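DNA polymerase beta (Leishmania infantum, PDB 4P4M) catalyses template-directed addition of deoxynucleotides to DNA as a family X polymerase and probably serves in base excision repair. Local coordinates at residues A[149-159]-A[265-273]; A[299-310]-A[361-369]. One frame throughout, in Å; residues are numbered along the deposited sequence. Where two conformers were deposited one is given.

Contact 1 of 2, residues A[149-159]-A[265-273]. With nucleotides of chain B.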
loop_
_atom_site.group_PDB
_atom_site.type_symbol
_atom_site.label_atom_id
_atom_site.label_comp_id
_atom_site.label_asym_id
_atom_site.label_seq_id
_atom_site.Cartn_x
_atom_site.Cartn_y
_atom_site.Cartn_z
ATOM N N TYR A 149 15.675 11.148 6.664
ATOM C CA TYR A 149 15.209 11.698 7.942
ATOM C C TYR A 149 13.677 11.596 8.082
ATOM O O TYR A 149 13.171 11.037 9.069
ATOM C CB TYR A 149 15.711 13.145 8.179
ATOM C CG TYR A 149 14.901 13.870 9.234
ATOM C CD1 TYR A 149 15.172 13.715 10.595
ATOM C CD2 TYR A 149 13.832 14.677 8.866
ATOM C CE1 TYR A 149 14.395 14.368 11.560
ATOM C CE2 TYR A 149 13.062 15.320 9.803
ATOM C CZ TYR A 149 13.337 15.160 11.145
ATOM O OH TYR A 149 12.539 15.817 12.047
ATOM N N ASP A 150 12.943 12.112 7.093
ATOM C CA ASP A 150 11.471 12.095 7.140
ATOM C C ASP A 150 10.914 10.676 7.284
ATOM O O ASP A 150 9.994 10.428 8.069
ATOM C CB ASP A 150 10.855 12.721 5.871
ATOM C CG ASP A 150 10.971 14.237 5.834
ATOM O OD1 ASP A 150 11.155 14.855 6.904
ATOM O OD2 ASP A 150 10.870 14.810 4.722
ATOM N N ILE A 151 11.469 9.752 6.510
ATOM C CA ILE A 151 10.946 8.386 6.451
ATOM C C ILE A 151 11.078 7.648 7.793
ATOM O O ILE A 151 10.262 6.790 8.115
ATOM C CB ILE A 151 11.588 7.583 5.294
ATOM C CG1 ILE A 151 11.048 8.073 3.943
ATOM C CG2 ILE A 151 11.319 6.076 5.451
ATOM C CD1 ILE A 151 11.817 7.544 2.748
ATOM N N ASN A 152 12.085 7.997 8.587
ATOM C CA ASN A 152 12.252 7.356 9.889
ATOM C C ASN A 152 11.431 7.985 11.021
ATOM O O ASN A 152 11.551 7.571 12.173
ATOM C CB ASN A 152 13.730 7.311 10.282
ATOM C CG ASN A 152 14.540 6.419 9.375
ATOM O OD1 ASN A 152 14.020 5.464 8.798
ATOM N ND2 ASN A 152 15.822 6.726 9.242
ATOM N N GLU A 153 10.610 8.983 10.705
ATOM C CA GLU A 153 9.766 9.614 11.730
ATOM C C GLU A 153 8.336 9.048 11.644
ATOM O O GLU A 153 7.814 8.875 10.558
ATOM C CB GLU A 153 9.754 11.133 11.541
ATOM C CG GLU A 153 11.139 11.781 11.718
ATOM C CD GLU A 153 11.637 11.684 13.149
ATOM O OE1 GLU A 153 10.868 12.053 14.057
ATOM O OE2 GLU A 153 12.787 11.232 13.370
ATOM N N LYS A 154 7.718 8.738 12.781
ATOM C CA LYS A 154 6.357 8.211 12.752
ATOM C C LYS A 154 5.317 9.329 12.671
ATOM O O LYS A 154 5.565 10.453 13.096
ATOM C CB LYS A 154 6.094 7.267 13.935
ATOM C CG LYS A 154 6.643 7.724 15.286
ATOM C CD LYS A 154 6.687 6.549 16.270
ATOM C CE LYS A 154 7.247 6.939 17.632
ATOM N NZ LYS A 154 6.331 7.817 18.406
ATOM N N ILE A 155 4.160 9.008 12.094
ATOM C CA ILE A 155 3.063 9.965 11.927
ATOM C C ILE A 155 2.079 9.863 13.107
ATOM O O ILE A 155 1.498 8.802 13.328
ATOM C CB ILE A 155 2.253 9.654 10.641
ATOM C CG1 ILE A 155 3.188 9.414 9.437
ATOM C CG2 ILE A 155 1.242 10.775 10.361
ATOM C CD1 ILE A 155 2.453 8.972 8.161
ATOM N N PRO A 156 1.871 10.966 13.850
ATOM C CA PRO A 156 0.875 10.949 14.930
ATOM C C PRO A 156 -0.535 10.826 14.354
ATOM O O PRO A 156 -0.805 11.375 13.282
ATOM C CB PRO A 156 1.027 12.329 15.591
ATOM C CG PRO A 156 2.256 12.944 15.004
ATOM C CD PRO A 156 2.461 12.300 13.661
ATOM N N MET A 157 -1.421 10.134 15.067
ATOM C CA MET A 157 -2.798 9.946 14.613
ATOM C C MET A 157 -3.454 11.253 14.164
ATOM O O MET A 157 -4.135 11.287 13.138
ATOM C CB MET A 157 -3.651 9.263 15.696
ATOM C CG MET A 157 -5.141 9.176 15.353
ATOM S SD MET A 157 -6.143 8.286 16.572
ATOM C CE MET A 157 -5.607 6.602 16.306
ATOM N N GLN A 158 -3.251 12.332 14.918
ATOM C CA GLN A 158 -3.866 13.613 14.559
ATOM C C GLN A 158 -3.493 14.070 13.146
ATOM O O GLN A 158 -4.316 14.653 12.441
ATOM C CB GLN A 158 -3.546 14.720 15.583
ATOM C CG GLN A 158 -2.057 15.030 15.763
ATOM C CD GLN A 158 -1.509 16.052 14.760
ATOM O OE1 GLN A 158 -2.265 16.731 14.058
ATOM N NE2 GLN A 158 -0.182 16.164 14.698
ATOM N N GLU A 159 -2.257 13.812 12.727
ATOM C CA GLU A 159 -1.861 14.197 11.374
ATOM C C GLU A 159 -2.457 13.261 10.307
ATOM O O GLU A 159 -2.827 13.715 9.221
ATOM C CB GLU A 159 -0.338 14.301 11.223
ATOM C CG GLU A 159 0.072 14.979 9.911
ATOM C CD GLU A 159 1.573 14.982 9.674
ATOM O OE1 GLU A 159 1.999 14.653 8.542
ATOM O OE2 GLU A 159 2.331 15.320 10.614
ATOM N N LYS A 265 2.721 26.435 10.767
ATOM C CA LYS A 265 3.142 25.052 10.956
ATOM C C LYS A 265 3.613 24.466 9.619
ATOM O O LYS A 265 2.875 24.489 8.635
ATOM C CB LYS A 265 1.981 24.225 11.523
ATOM C CG LYS A 265 2.169 22.710 11.451
ATOM C CD LYS A 265 3.207 22.213 12.439
ATOM C CE LYS A 265 3.292 20.687 12.447
ATOM N NZ LYS A 265 2.053 20.042 12.962
ATOM N N VAL A 266 4.840 23.957 9.588
ATOM C CA VAL A 266 5.369 23.277 8.400
ATOM C C VAL A 266 5.457 21.767 8.668
ATOM O O VAL A 266 5.922 21.351 9.730
ATOM C CB VAL A 266 6.768 23.828 8.030
ATOM C CG1 VAL A 266 7.397 23.019 6.909
ATOM C CG2 VAL A 266 6.680 25.306 7.643
ATOM N N TYR A 267 5.024 20.951 7.710
ATOM C CA TYR A 267 4.936 19.495 7.915
ATOM C C TYR A 267 6.082 18.714 7.280
ATOM O O TYR A 267 6.679 19.155 6.292
ATOM C CB TYR A 267 3.605 18.943 7.356
ATOM C CG TYR A 267 2.369 19.441 8.070
ATOM C CD1 TYR A 267 1.843 18.756 9.160
ATOM C CD2 TYR A 267 1.721 20.600 7.647
ATOM C CE1 TYR A 267 0.700 19.225 9.813
ATOM C CE2 TYR A 267 0.592 21.069 8.288
ATOM C CZ TYR A 267 0.087 20.386 9.369
ATOM O OH TYR A 267 -1.043 20.868 9.994
ATOM N N LYS A 268 6.374 17.541 7.848
ATOM C CA LYS A 268 7.294 16.579 7.238
ATOM C C LYS A 268 6.636 15.915 6.025
ATOM O O LYS A 268 5.418 15.699 6.016
ATOM C CB LYS A 268 7.618 15.464 8.248
ATOM C CG LYS A 268 8.397 15.908 9.502
ATOM C CD LYS A 268 8.619 14.691 10.414
ATOM C CE LYS A 268 9.439 15.025 11.660
ATOM N NZ LYS A 268 8.656 15.763 12.688
ATOM N N ALA A 269 7.434 15.546 5.025
ATOM C CA ALA A 269 6.937 14.666 3.971
ATOM C C ALA A 269 6.734 13.244 4.522
ATOM O O ALA A 269 7.544 12.764 5.319
ATOM C CB ALA A 269 7.895 14.670 2.770
ATOM N N ARG A 270 5.658 12.579 4.099
ATOM C CA ARG A 270 5.305 11.245 4.598
ATOM C C ARG A 270 5.218 10.240 3.456
ATOM O O ARG A 270 4.893 10.607 2.323
ATOM C CB ARG A 270 3.928 11.265 5.294
ATOM C CG ARG A 270 3.740 12.341 6.369
ATOM C CD ARG A 270 4.805 12.218 7.480
ATOM N NE ARG A 270 4.418 12.933 8.708
ATOM C CZ ARG A 270 5.053 12.783 9.869
ATOM N NH1 ARG A 270 6.095 11.957 9.941
ATOM N NH2 ARG A 270 4.650 13.435 10.958
ATOM N N ARG A 271 5.465 8.965 3.759
ATOM C CA ARG A 271 5.215 7.904 2.789
ATOM C C ARG A 271 3.715 7.712 2.579
ATOM O O ARG A 271 2.971 7.459 3.530
ATOM C CB ARG A 271 5.873 6.583 3.210
ATOM C CG ARG A 271 7.388 6.637 3.103
ATOM C CD ARG A 271 8.029 5.259 3.314
ATOM N NE ARG A 271 7.731 4.694 4.630
ATOM C CZ ARG A 271 6.971 3.616 4.830
ATOM N NH1 ARG A 271 6.428 2.970 3.804
ATOM N NH2 ARG A 271 6.753 3.179 6.057
ATOM N N VAL A 272 3.288 7.859 1.327
ATOM C CA VAL A 272 1.889 7.715 0.958
ATOM C C VAL A 272 1.760 6.600 -0.078
ATOM O O VAL A 272 2.415 6.638 -1.116
ATOM C CB VAL A 272 1.304 9.052 0.417
ATOM C CG1 VAL A 272 -0.150 8.860 -0.084
ATOM C CG2 VAL A 272 1.367 10.146 1.502
ATOM N N ASP A 273 0.928 5.599 0.224
ATOM C CA ASP A 273 0.656 4.486 -0.694
ATOM C C ASP A 273 -0.816 4.539 -1.110
ATOM O O ASP A 273 -1.693 4.607 -0.250
ATOM C CB ASP A 273 0.931 3.131 0.001
ATOM C CG ASP A 273 2.411 2.883 0.273
ATOM O OD1 ASP A 273 3.277 3.657 -0.199
ATOM O OD2 ASP A 273 2.712 1.880 0.954
ATOM P P DA B 5 6.750 -0.142 1.812
ATOM O OP1 DA B 5 6.522 1.317 1.872
ATOM O OP2 DA B 5 7.082 -0.867 3.053
ATOM O "O5'" DA B 5 5.473 -0.783 1.118
ATOM C "C5'" DA B 5 4.229 -0.819 1.741
ATOM C "C4'" DA B 5 3.208 -1.358 0.762
ATOM O "O4'" DA B 5 3.660 -2.631 0.226
ATOM C "C3'" DA B 5 1.876 -1.655 1.435
ATOM O "O3'" DA B 5 0.823 -1.667 0.457
ATOM C "C2'" DA B 5 2.190 -3.033 2.020
ATOM C "C1'" DA B 5 2.885 -3.669 0.822
ATOM N N9 DA B 5 3.734 -4.845 1.069
ATOM C C8 DA B 5 5.009 -4.895 1.563
ATOM N N7 DA B 5 5.514 -6.111 1.623
ATOM C C5 DA B 5 4.502 -6.923 1.129
ATOM C C6 DA B 5 4.394 -8.321 0.929
ATOM N N6 DA B 5 5.364 -9.200 1.220
ATOM N N1 DA B 5 3.235 -8.793 0.412
ATOM C C2 DA B 5 2.265 -7.918 0.120
ATOM N N3 DA B 5 2.251 -6.591 0.268
ATOM C C4 DA B 5 3.406 -6.151 0.779
HETATM O O HOH W 1 7.351 10.246 7.870
HETATM O O HOH W 2 8.219 5.765 6.908
HETATM O O HOH W 3 2.023 16.693 12.941
HETATM O O HOH W 4 2.633 15.944 5.973
HETATM O O HOH W 5 4.863 16.744 10.209
#
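R270 meets I155, E159, the E153 and K154 carbonyls and P156 CD along its length. Its CB and CG lie against CD1 of I155, and CD packs on I155 CG1 at 3.8 Å, the two side chains running past each other in opposite directions. A bend at chi2 (-57°) swings the guanidinium back toward 149-159, where I155 CG1 sits over one face, toward the rim, and CB of K268 over the centre of the other. NE and NH2 grip E159 side-on in a salt bridge of two hydrogen bonds: NE to OE1 at 3.0 Å and NH2 to OE2 at 3.0 Å, both nearly straight at 174°. The carboxylate oxygens lie in the guanidinium plane, but their own plane is turned 41° from it. OE1 is also hydrogen-bonded to NE2 of H163, which helps position the carboxylate. NH1 donates to a water that in turn donates to the carbonyls of D150 and E153. Thus strand 270-277, an inner strand of the palm sheet between 193-203 and 243-248, is tied to strand 155-156 and the first turn of helix 157-175. Toward the active site, I151 CG2 touches NE of R271, whose NH1 reaches OP1 of DA5 of chain B.

Contact 2 of 2, residues A[299-310]-A[361-369]. With nucleotides of chain C.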
loop_
_atom_site.group_PDB
_atom_site.type_symbol
_atom_site.label_atom_id
_atom_site.label_comp_id
_atom_site.label_asym_id
_atom_site.label_seq_id
_atom_site.Cartn_x
_atom_site.Cartn_y
_atom_site.Cartn_z
ATOM N N MET A 299 -5.175 -15.328 8.563
ATOM C CA MET A 299 -6.474 -15.449 7.887
ATOM C C MET A 299 -6.349 -16.160 6.530
ATOM O O MET A 299 -7.224 -16.947 6.144
ATOM C CB MET A 299 -7.154 -14.072 7.738
ATOM C CG MET A 299 -8.543 -14.125 7.089
ATOM S SD MET A 299 -9.450 -12.547 7.126
ATOM C CE MET A 299 -10.550 -12.793 8.519
ATOM N N ARG A 300 -5.264 -15.897 5.806
ATOM C CA ARG A 300 -5.047 -16.567 4.521
ATOM C C ARG A 300 -4.741 -18.065 4.712
ATOM O O ARG A 300 -5.112 -18.895 3.876
ATOM C CB ARG A 300 -3.967 -15.844 3.693
ATOM C CG ARG A 300 -4.449 -14.458 3.220
ATOM C CD ARG A 300 -3.335 -13.531 2.696
ATOM N NE ARG A 300 -3.924 -12.261 2.260
ATOM C CZ ARG A 300 -3.374 -11.439 1.370
ATOM N NH1 ARG A 300 -2.188 -11.722 0.835
ATOM N NH2 ARG A 300 -4.014 -10.328 1.024
ATOM N N GLN A 301 -4.071 -18.408 5.807
ATOM C CA GLN A 301 -3.836 -19.810 6.156
ATOM C C GLN A 301 -5.164 -20.507 6.476
ATOM O O GLN A 301 -5.397 -21.652 6.074
ATOM C CB GLN A 301 -2.878 -19.924 7.349
ATOM C CG GLN A 301 -1.411 -19.662 7.019
ATOM C CD GLN A 301 -0.524 -19.582 8.262
ATOM O OE1 GLN A 301 -0.998 -19.300 9.366
ATOM N NE2 GLN A 301 0.771 -19.833 8.082
ATOM N N ALA A 302 -6.029 -19.820 7.221
ATOM C CA ALA A 302 -7.355 -20.362 7.527
ATOM C C ALA A 302 -8.135 -20.641 6.238
ATOM O O ALA A 302 -8.817 -21.669 6.117
ATOM C CB ALA A 302 -8.136 -19.408 8.428
ATOM N N ALA A 303 -8.041 -19.723 5.276
ATOM C CA ALA A 303 -8.674 -19.910 3.974
ATOM C C ALA A 303 -8.143 -21.168 3.283
ATOM O O ALA A 303 -8.916 -22.006 2.809
ATOM C CB ALA A 303 -8.463 -18.657 3.075
ATOM N N ILE A 304 -6.818 -21.299 3.221
ATOM C CA ILE A 304 -6.198 -22.485 2.625
ATOM C C ILE A 304 -6.739 -23.776 3.261
ATOM O O ILE A 304 -7.085 -24.727 2.565
ATOM C CB ILE A 304 -4.653 -22.479 2.793
ATOM C CG1 ILE A 304 -3.999 -21.456 1.851
ATOM C CG2 ILE A 304 -4.091 -23.883 2.542
ATOM C CD1 ILE A 304 -2.521 -21.215 2.137
ATOM N N SER A 305 -6.811 -23.804 4.587
ATOM C CA SER A 305 -7.261 -25.015 5.281
ATOM C C SER A 305 -8.689 -25.423 4.900
ATOM O O SER A 305 -9.058 -26.597 5.004
ATOM C CB SER A 305 -7.133 -24.856 6.800
ATOM O OG SER A 305 -8.152 -24.019 7.322
ATOM N N LYS A 306 -9.486 -24.458 4.447
ATOM C CA LYS A 306 -10.878 -24.713 4.078
ATOM C C LYS A 306 -11.118 -24.775 2.566
ATOM O O LYS A 306 -12.261 -24.862 2.111
ATOM C CB LYS A 306 -11.800 -23.674 4.723
ATOM C CG LYS A 306 -11.882 -23.814 6.243
ATOM C CD LYS A 306 -12.927 -22.895 6.837
ATOM C CE LYS A 306 -13.149 -23.205 8.316
ATOM N NZ LYS A 306 -13.806 -24.518 8.537
ATOM N N GLY A 307 -10.040 -24.736 1.793
ATOM C CA GLY A 307 -10.146 -24.841 0.348
ATOM C C GLY A 307 -10.434 -23.524 -0.361
ATOM O O GLY A 307 -10.976 -23.526 -1.470
ATOM N N TYR A 308 -10.074 -22.407 0.275
ATOM C CA TYR A 308 -10.254 -21.083 -0.314
ATOM C C TYR A 308 -8.929 -20.392 -0.637
ATOM O O TYR A 308 -7.880 -20.729 -0.070
ATOM C CB TYR A 308 -11.027 -20.161 0.636
ATOM C CG TYR A 308 -12.478 -20.533 0.839
ATOM C CD1 TYR A 308 -12.842 -21.474 1.791
ATOM C CD2 TYR A 308 -13.487 -19.925 0.087
ATOM C CE1 TYR A 308 -14.176 -21.818 1.988
ATOM C CE2 TYR A 308 -14.827 -20.260 0.282
ATOM C CZ TYR A 308 -15.159 -21.207 1.229
ATOM O OH TYR A 308 -16.479 -21.552 1.432
ATOM N N LEU A 309 -9.012 -19.422 -1.548
ATOM C CA LEU A 309 -7.969 -18.418 -1.772
ATOM C C LEU A 309 -8.508 -17.060 -1.307
ATOM O O LEU A 309 -9.576 -16.634 -1.753
ATOM C CB LEU A 309 -7.634 -18.318 -3.265
ATOM C CG LEU A 309 -6.800 -17.093 -3.678
ATOM C CD1 LEU A 309 -5.366 -17.263 -3.219
ATOM C CD2 LEU A 309 -6.863 -16.860 -5.200
ATOM N N LEU A 310 -7.784 -16.403 -0.404
ATOM C CA LEU A 310 -8.125 -15.044 0.043
ATOM C C LEU A 310 -7.033 -14.044 -0.367
ATOM O O LEU A 310 -5.842 -14.248 -0.074
ATOM C CB LEU A 310 -8.303 -15.014 1.564
ATOM C CG LEU A 310 -8.653 -13.653 2.186
ATOM C CD1 LEU A 310 -10.017 -13.174 1.669
ATOM C CD2 LEU A 310 -8.650 -13.714 3.722
ATOM N N ASP A 361 -18.503 -10.881 6.910
ATOM C CA ASP A 361 -18.850 -12.001 6.025
ATOM C C ASP A 361 -17.668 -12.965 5.864
ATOM O O ASP A 361 -17.842 -14.184 5.881
ATOM C CB ASP A 361 -19.231 -11.524 4.618
ATOM C CG ASP A 361 -20.631 -10.929 4.536
ATOM O OD1 ASP A 361 -21.509 -11.269 5.363
ATOM O OD2 ASP A 361 -20.846 -10.117 3.609
ATOM N N VAL A 362 -16.475 -12.408 5.661
ATOM C CA VAL A 362 -15.270 -13.218 5.449
ATOM C C VAL A 362 -14.903 -14.039 6.691
ATOM O O VAL A 362 -14.617 -15.239 6.588
ATOM C CB VAL A 362 -14.056 -12.349 5.013
ATOM C CG1 VAL A 362 -12.811 -13.219 4.809
ATOM C CG2 VAL A 362 -14.391 -11.566 3.739
ATOM N N PHE A 363 -14.902 -13.400 7.860
ATOM C CA PHE A 363 -14.667 -14.121 9.116
ATOM C C PHE A 363 -15.643 -15.308 9.217
ATOM O O PHE A 363 -15.251 -16.438 9.548
ATOM C CB PHE A 363 -14.870 -13.202 10.332
ATOM C CG PHE A 363 -13.735 -12.220 10.600
ATOM C CD1 PHE A 363 -13.777 -10.925 10.084
ATOM C CD2 PHE A 363 -12.677 -12.565 11.437
ATOM C CE1 PHE A 363 -12.749 -10.006 10.360
ATOM C CE2 PHE A 363 -11.647 -11.655 11.719
ATOM C CZ PHE A 363 -11.688 -10.373 11.186
ATOM N N ASP A 364 -16.918 -15.052 8.925
ATOM C CA ASP A 364 -17.971 -16.068 9.091
ATOM C C ASP A 364 -17.769 -17.286 8.187
ATOM O O ASP A 364 -17.886 -18.427 8.635
ATOM C CB ASP A 364 -19.366 -15.468 8.824
ATOM C CG ASP A 364 -19.789 -14.450 9.870
ATOM O OD1 ASP A 364 -19.217 -14.445 10.978
ATOM O OD2 ASP A 364 -20.713 -13.652 9.589
ATOM N N VAL A 365 -17.491 -17.042 6.909
ATOM C CA VAL A 365 -17.301 -18.128 5.945
ATOM C C VAL A 365 -16.060 -18.950 6.303
ATOM O O VAL A 365 -16.001 -20.160 6.042
ATOM C CB VAL A 365 -17.211 -17.585 4.507
ATOM C CG1 VAL A 365 -16.757 -18.673 3.520
ATOM C CG2 VAL A 365 -18.558 -17.006 4.084
ATOM N N LEU A 366 -15.078 -18.300 6.923
ATOM C CA LEU A 366 -13.840 -18.995 7.288
ATOM C C LEU A 366 -13.881 -19.592 8.697
ATOM O O LEU A 366 -12.893 -20.161 9.171
ATOM C CB LEU A 366 -12.638 -18.062 7.139
ATOM C CG LEU A 366 -12.357 -17.614 5.696
ATOM C CD1 LEU A 366 -11.111 -16.734 5.650
ATOM C CD2 LEU A 366 -12.226 -18.817 4.742
ATOM N N GLY A 367 -15.021 -19.454 9.367
ATOM C CA GLY A 367 -15.183 -19.980 10.714
ATOM C C GLY A 367 -14.310 -19.346 11.783
ATOM O O GLY A 367 -13.931 -20.015 12.747
ATOM N N MET A 368 -13.994 -18.061 11.623
ATOM C CA MET A 368 -13.174 -17.324 12.584
ATOM C C MET A 368 -14.005 -16.274 13.306
ATOM O O MET A 368 -14.822 -15.606 12.687
ATOM C CB MET A 368 -12.029 -16.597 11.869
ATOM C CG MET A 368 -11.123 -17.480 11.039
ATOM S SD MET A 368 -9.971 -16.482 10.060
ATOM C CE MET A 368 -9.119 -15.545 11.332
ATOM N N PRO A 369 -13.770 -16.095 14.616
ATOM C CA PRO A 369 -14.474 -15.055 15.379
ATOM C C PRO A 369 -14.139 -13.667 14.845
ATOM O O PRO A 369 -12.964 -13.388 14.618
ATOM C CB PRO A 369 -13.888 -15.189 16.790
ATOM C CG PRO A 369 -13.201 -16.505 16.818
ATOM C CD PRO A 369 -12.763 -16.796 15.427
ATOM P P DT C 2 -2.052 -18.254 -0.427
ATOM O OP1 DT C 2 -3.468 -18.661 -0.570
ATOM O OP2 DT C 2 -0.964 -19.160 -0.865
ATOM O "O5'" DT C 2 -1.832 -16.867 -1.182
ATOM C "C5'" DT C 2 -2.773 -15.818 -0.962
ATOM C "C4'" DT C 2 -2.217 -14.526 -1.528
ATOM O "O4'" DT C 2 -1.090 -14.081 -0.728
ATOM C "C3'" DT C 2 -1.727 -14.594 -2.981
ATOM O "O3'" DT C 2 -2.707 -13.895 -3.767
ATOM C "C2'" DT C 2 -0.372 -13.883 -2.943
ATOM C "C1'" DT C 2 -0.365 -13.211 -1.565
ATOM N N1 DT C 2 1.007 -12.927 -1.016
ATOM C C2 DT C 2 1.305 -11.635 -0.620
ATOM O O2 DT C 2 0.525 -10.703 -0.674
ATOM N N3 DT C 2 2.571 -11.454 -0.145
ATOM C C4 DT C 2 3.554 -12.411 -0.020
ATOM O O4 DT C 2 4.663 -12.117 0.422
ATOM C C5 DT C 2 3.189 -13.741 -0.441
ATOM C C7 DT C 2 4.197 -14.861 -0.351
ATOM C C6 DT C 2 1.950 -13.937 -0.918
ATOM O OP3 DA C 1 2.238 -20.776 4.014
ATOM P P DA C 1 2.707 -19.379 4.161
ATOM O OP1 DA C 1 3.807 -19.166 3.202
ATOM O OP2 DA C 1 2.913 -19.136 5.601
ATOM O "O5'" DA C 1 1.530 -18.400 3.698
ATOM C "C5'" DA C 1 0.196 -18.588 4.104
ATOM C "C4'" DA C 1 -0.689 -17.740 3.197
ATOM O "O4'" DA C 1 -0.377 -16.339 3.419
ATOM C "C3'" DA C 1 -0.509 -17.984 1.701
ATOM O "O3'" DA C 1 -1.807 -17.877 1.117
ATOM C "C2'" DA C 1 0.455 -16.864 1.281
ATOM C "C1'" DA C 1 0.083 -15.720 2.227
ATOM N N9 DA C 1 1.193 -14.826 2.593
ATOM C C8 DA C 1 2.472 -15.212 2.905
ATOM N N7 DA C 1 3.271 -14.215 3.212
ATOM C C5 DA C 1 2.468 -13.093 3.104
ATOM C C6 DA C 1 2.746 -11.720 3.310
ATOM N N6 DA C 1 3.959 -11.265 3.672
ATOM N N1 DA C 1 1.737 -10.845 3.127
ATOM C C2 DA C 1 0.535 -11.324 2.753
ATOM N N3 DA C 1 0.159 -12.591 2.533
ATOM C C4 DA C 1 1.183 -13.446 2.730
HETATM O O HOH W 6 -16.950 -22.202 4.032
#
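M299 drives its methyl into the face of the F363 ring: CE stands 3.5 Å from the ring centroid and only 11° off the normal, a CH-pi contact centred so well that all six ring carbons are nearly equidistant from it. The sulfur lies farther out above the same face, completing a Met-aromatic pair. With CG anti to the backbone N (chi1 -178°) and CG-SD continuing extended, the chain reaches straight across from helix 293-305 before chi3 turns CE onto the ring. On the way CG meets CD1 of L366 at 3.9 Å and SD meets CG1 of V362, while SD of M368 touches both M299 CE and CB of A302. L366 fills the middle: its CD1 faces M299 and its CD2 rests on CA of A303 at 3.8 Å and on CD1 of Y308. From strand 308-310, L310 sets CD1 against V362 CG1 and CD2 against L366 CD1. L287 of helix 282-290 also touches M299, V362 and F363, so this core joins three helices of the polymerase thumb.

Toward the ends of both helices the fit gives way to longer polar groups and water. The aliphatic part of K306 lies beside the end of helix 359-365, CE 3.2 Å from O of L366, and V365 CG1 touches OH of Y308 at 3.6 Å. A water bonded to that hydroxyl donates to O of V365. Here G307 and G367, both with positive phi, close their helices with Schellman motifs. On its other flank helix 293-305 turns to DNA: NH1 of R300 makes weak bonds to N3 of DA1 and O2 of DT2, both of chain C. The interface thus rests on burial of apolar side chains and close fit, its direct side-chain contacts carrying no salt bridge and water bridging its polar margin.

In the fold
Contact 1 lies in the palm and contact 2 in the thumb, on opposite sides of the chain's centre, about 35 Å between centres and about 14 Å between nearest atoms. They share no helix or strand. Both are partly buried, but contact 1 is polar at its heart, a buried arginine-glutamate pair ringed by waters, whereas contact 2 has an apolar heart of methionines, leucine, valine and phenylalanine, and keeps its water at the margin. Each also faces nucleic acid: R271 in contact 1 approaches a phosphate of chain B close to the magnesium-binding D196, while helix 293-305, whose beginning lines the nucleotide pocket, meets chain C beside contact 2, itself away from the annotated sites.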